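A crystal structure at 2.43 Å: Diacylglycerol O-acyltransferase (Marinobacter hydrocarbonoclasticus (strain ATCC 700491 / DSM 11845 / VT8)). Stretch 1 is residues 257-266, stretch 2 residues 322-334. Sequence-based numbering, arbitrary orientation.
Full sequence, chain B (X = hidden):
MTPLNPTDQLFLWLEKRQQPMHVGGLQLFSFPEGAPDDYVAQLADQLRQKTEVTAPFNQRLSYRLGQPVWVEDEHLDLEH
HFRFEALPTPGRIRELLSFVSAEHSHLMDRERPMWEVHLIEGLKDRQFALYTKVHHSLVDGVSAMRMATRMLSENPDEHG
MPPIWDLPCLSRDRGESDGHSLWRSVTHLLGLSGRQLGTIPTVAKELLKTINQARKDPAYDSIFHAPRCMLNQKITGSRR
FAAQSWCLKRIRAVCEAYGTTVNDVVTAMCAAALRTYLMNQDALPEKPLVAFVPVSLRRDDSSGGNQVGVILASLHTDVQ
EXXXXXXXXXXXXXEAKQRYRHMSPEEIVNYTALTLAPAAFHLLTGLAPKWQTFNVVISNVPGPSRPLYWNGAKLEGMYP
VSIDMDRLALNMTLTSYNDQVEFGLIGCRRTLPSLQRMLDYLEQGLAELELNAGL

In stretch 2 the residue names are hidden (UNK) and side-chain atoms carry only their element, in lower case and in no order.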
# COMPACT_ATOMS: atom_id res chain seq x y z
N ALA B 257 -5.86 -12.00 -43.87
CA ALA B 257 -5.70 -13.40 -44.22
C ALA B 257 -6.93 -14.21 -43.86
O ALA B 257 -7.38 -15.06 -44.64
CB ALA B 257 -4.47 -13.98 -43.51
N TYR B 258 -7.51 -13.95 -42.70
CA TYR B 258 -8.67 -14.70 -42.23
C TYR B 258 -9.98 -13.97 -42.45
O TYR B 258 -11.03 -14.50 -42.07
CB TYR B 258 -8.52 -15.02 -40.73
CG TYR B 258 -7.38 -15.96 -40.38
CD1 TYR B 258 -7.59 -17.33 -40.27
CD2 TYR B 258 -6.11 -15.48 -40.16
CE1 TYR B 258 -6.57 -18.17 -39.95
CE2 TYR B 258 -5.08 -16.31 -39.84
CZ TYR B 258 -5.31 -17.65 -39.73
OH TYR B 258 -4.25 -18.48 -39.40
N GLY B 259 -9.96 -12.78 -43.03
CA GLY B 259 -11.20 -12.03 -43.16
C GLY B 259 -11.89 -11.78 -41.84
O GLY B 259 -13.11 -11.96 -41.74
N THR B 260 -11.14 -11.37 -40.82
CA THR B 260 -11.70 -10.99 -39.53
C THR B 260 -11.34 -9.55 -39.21
O THR B 260 -10.62 -8.89 -39.97
CB THR B 260 -11.21 -11.90 -38.40
OG1 THR B 260 -9.82 -11.66 -38.17
CG2 THR B 260 -11.46 -13.39 -38.74
N THR B 261 -11.85 -9.05 -38.08
CA THR B 261 -11.61 -7.70 -37.61
C THR B 261 -10.42 -7.69 -36.65
O THR B 261 -9.93 -8.74 -36.23
CB THR B 261 -12.83 -7.13 -36.89
OG1 THR B 261 -12.90 -7.72 -35.59
CG2 THR B 261 -14.11 -7.45 -37.63
N VAL B 262 -9.96 -6.48 -36.29
CA VAL B 262 -8.91 -6.38 -35.28
C VAL B 262 -9.42 -6.88 -33.94
O VAL B 262 -8.76 -7.69 -33.27
CB VAL B 262 -8.37 -4.94 -35.18
CG1 VAL B 262 -7.34 -4.85 -34.05
CG2 VAL B 262 -7.72 -4.51 -36.49
N ASN B 263 -10.61 -6.44 -33.53
CA ASN B 263 -11.18 -6.88 -32.26
C ASN B 263 -11.24 -8.40 -32.16
O ASN B 263 -11.05 -8.96 -31.07
CB ASN B 263 -12.58 -6.28 -32.07
CG ASN B 263 -12.56 -5.06 -31.17
OD1 ASN B 263 -13.19 -5.04 -30.11
ND2 ASN B 263 -11.85 -4.02 -31.60
N ASP B 264 -11.52 -9.08 -33.28
CA ASP B 264 -11.58 -10.54 -33.25
C ASP B 264 -10.21 -11.13 -32.93
O ASP B 264 -10.09 -12.01 -32.06
CB ASP B 264 -12.08 -11.09 -34.59
CG ASP B 264 -13.49 -10.65 -34.92
OD1 ASP B 264 -14.39 -10.80 -34.07
OD2 ASP B 264 -13.69 -10.14 -36.05
N VAL B 265 -9.16 -10.68 -33.62
CA VAL B 265 -7.84 -11.26 -33.42
C VAL B 265 -7.37 -11.05 -31.98
O VAL B 265 -6.85 -11.97 -31.34
CB VAL B 265 -6.83 -10.67 -34.43
CG1 VAL B 265 -5.42 -11.15 -34.09
CG2 VAL B 265 -7.22 -11.04 -35.86
N VAL B 266 -7.56 -9.85 -31.45
CA VAL B 266 -7.10 -9.55 -30.10
C VAL B 266 -7.87 -10.37 -29.07
O VAL B 266 -7.30 -10.81 -28.05
CB VAL B 266 -7.20 -8.04 -29.86
CG1 VAL B 266 -6.83 -7.74 -28.47
CG2 VAL B 266 -6.30 -7.26 -30.83
N UNK B 322 -5.73 -22.91 -34.06
CA UNK B 322 -5.87 -21.47 -33.84
C UNK B 322 -6.85 -20.84 -34.83
O UNK B 322 -7.68 -20.01 -34.44
c UNK B 322 -4.49 -20.81 -33.93
N UNK B 323 -6.77 -21.22 -36.11
CA UNK B 323 -7.70 -20.67 -37.09
C UNK B 323 -9.14 -21.04 -36.80
O UNK B 323 -10.05 -20.23 -36.96
N UNK B 324 -9.37 -22.27 -36.34
CA UNK B 324 -10.70 -22.67 -35.92
C UNK B 324 -11.20 -21.80 -34.76
O UNK B 324 -12.33 -21.29 -34.79
o UNK B 324 -10.86 -26.78 -34.86
c UNK B 324 -10.67 -24.15 -35.54
o UNK B 324 -13.00 -26.63 -34.32
c UNK B 324 -11.96 -26.17 -34.85
c UNK B 324 -12.02 -24.81 -35.50
N UNK B 325 -10.34 -21.60 -33.75
CA UNK B 325 -10.73 -20.82 -32.58
C UNK B 325 -11.01 -19.36 -32.93
O UNK B 325 -12.02 -18.80 -32.50
n UNK B 325 -8.34 -21.93 -29.18
n UNK B 325 -6.50 -20.66 -29.73
c UNK B 325 -9.67 -20.92 -31.49
c UNK B 325 -9.21 -20.78 -28.99
n UNK B 325 -6.35 -22.95 -29.67
c UNK B 325 -7.06 -21.85 -29.52
c UNK B 325 -10.26 -20.70 -30.09
N UNK B 326 -10.14 -18.74 -33.73
CA UNK B 326 -10.41 -17.37 -34.15
C UNK B 326 -11.79 -17.25 -34.80
O UNK B 326 -12.57 -16.36 -34.45
c UNK B 326 -9.73 -14.42 -34.98
c UNK B 326 -9.61 -15.63 -35.89
c UNK B 326 -9.31 -16.89 -35.09
c UNK B 326 -8.52 -15.43 -36.96
N UNK B 327 -12.13 -18.16 -35.73
CA UNK B 327 -13.37 -17.99 -36.49
C UNK B 327 -14.62 -18.32 -35.67
O UNK B 327 -15.63 -17.62 -35.77
c UNK B 327 -11.94 -19.73 -39.59
c UNK B 327 -12.13 -18.56 -38.64
c UNK B 327 -12.27 -17.24 -39.36
c UNK B 327 -13.35 -18.84 -37.76
N UNK B 328 -14.57 -19.37 -34.84
CA UNK B 328 -15.66 -19.59 -33.90
C UNK B 328 -15.84 -18.40 -32.96
O UNK B 328 -16.96 -18.08 -32.56
c UNK B 328 -15.56 -24.62 -34.01
c UNK B 328 -15.45 -20.87 -33.10
c UNK B 328 -15.32 -22.12 -33.96
n UNK B 328 -15.79 -25.83 -33.16
c UNK B 328 -15.94 -23.33 -33.28
N UNK B 329 -14.73 -17.72 -32.60
CA UNK B 329 -14.84 -16.49 -31.81
C UNK B 329 -15.46 -15.38 -32.65
O UNK B 329 -16.33 -14.64 -32.18
c UNK B 329 -13.00 -17.01 -30.13
c UNK B 329 -11.49 -17.05 -29.90
c UNK B 329 -13.47 -14.64 -30.75
c UNK B 329 -13.45 -16.08 -31.25
N UNK B 330 -15.03 -15.26 -33.91
CA UNK B 330 -15.50 -14.17 -34.76
C UNK B 330 -17.02 -14.25 -34.96
O UNK B 330 -17.74 -13.29 -34.69
n UNK B 330 -15.57 -14.13 -38.49
c UNK B 330 -16.22 -12.42 -37.29
n UNK B 330 -16.71 -12.31 -38.57
c UNK B 330 -14.76 -14.21 -36.10
c UNK B 330 -16.29 -13.35 -39.28
c UNK B 330 -15.52 -13.57 -37.23
N UNK B 331 -17.51 -15.40 -35.44
CA UNK B 331 -18.94 -15.55 -35.66
C UNK B 331 -19.70 -15.51 -34.34
O UNK B 331 -20.82 -14.97 -34.29
n UNK B 331 -18.54 -16.34 -39.99
n UNK B 331 -17.95 -17.69 -38.43
c UNK B 331 -18.85 -16.80 -37.87
c UNK B 331 -19.21 -15.95 -38.86
c UNK B 331 -19.24 -16.85 -36.42
c UNK B 331 -17.79 -17.39 -39.71
N UNK B 332 -19.11 -16.05 -33.27
CA UNK B 332 -19.79 -16.04 -31.99
C UNK B 332 -20.06 -14.64 -31.48
O UNK B 332 -21.08 -14.39 -30.84
N UNK B 333 -19.15 -13.70 -31.76
CA UNK B 333 -19.35 -12.32 -31.31
C UNK B 333 -20.19 -11.52 -32.30
O UNK B 333 -21.03 -10.71 -31.89
c UNK B 333 -17.20 -12.26 -29.95
c UNK B 333 -14.76 -11.16 -30.68
s UNK B 333 -15.89 -11.23 -29.28
c UNK B 333 -17.99 -11.64 -31.08
N UNK B 334 -19.96 -11.75 -33.59
CA UNK B 334 -20.84 -11.20 -34.63
C UNK B 334 -22.31 -11.48 -34.32
O UNK B 334 -23.14 -10.57 -34.30
o UNK B 334 -19.45 -11.11 -38.90
c UNK B 334 -21.13 -11.25 -37.20
c UNK B 334 -20.44 -11.80 -35.98
o UNK B 334 -20.90 -12.77 -39.06
c UNK B 334 -20.45 -11.74 -38.48

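Position 322 carries a single carbon, set sideways to stretch 1 and touching nothing there: Ala-322. Position 323 has no side-chain atoms, so it is Gly-323. Its CA lies 4.0 Å from Tyr-258 CE1, and an ideal CB would stand a tight 3.4 Å from that same CE1, so the bare backbone makes room for the ring.

Position 324 has three carbons, the third holding two oxygens, and points away; an unbranched carboxylate of this length is Glu-324. At 325, three carbons lead to a nitrogen and then a carbon with two more nitrogens, a guanidinium out of reach of stretch 1: Arg-325.

Position 326 holds four carbons forked at the second and points toward stretch 1. One terminal methyl sits over a face of the Tyr-258 ring, the other against Asp-264 and Val-265. This is Leu-326, with CD2 3.6 Å from Tyr-258 CG and CD1 4.0 Å from Val-265 CA. Position 327 has the same four-carbon fork, so it is Leu-327; its CB leaves sideways, but CD2 comes to 4.0 Å from Thr-260 CG2.

Four carbons in a row ending in nitrogen identify 328 as Lys-328, out of reach of stretch 1; its NZ forms a salt bridge with Glu-324 OE1 at 3.1 Å, the hydrogen bond within it being weak. Position 329 has four carbons forked at the first, one arm two carbons long: Ile-329, whose CG2 just reaches Asp-264 O at 4.5 Å.

Position 330 has one carbon, then a five-membered ring of three carbons and two nitrogens, close to Thr-260 and Asp-264: His-330. Its CD2 is 3.6 Å from Asp-264 OD2, while NE2 donates to a carboxylate oxygen of 334, four residues on. Position 331 repeats that ring but touches nothing on stretch 1: His-331. Position 332 has no side-chain atoms: Gly-332, where an ideal CB would clash with Lys-328 O at 2.9 Å.

At 333 two carbons, a sulfur and a last carbon run unbranched: Met-333, its CE 3.4 Å from Asp-264 OD1. Position 334 has three carbons ending in two oxygens: Glu-334, whose OE2 accepts from His-330 NE2 at 3.0 Å.

The contact works by packing, without a hydrogen bond across it. Asp-264 OD2 is used within stretch 1: it accepts from Thr-261 N (2.9 Å) and Thr-261 OG1 (2.6 Å), and Asp-264 N donates to Thr-261 OG1 at 3.0 Å, capping the helix. Leu-326 is the central piece, bridging the Tyr-258 face and the helix that begins at Val-262.

Stretch 2 (322-334) AGERLLKIHHGME
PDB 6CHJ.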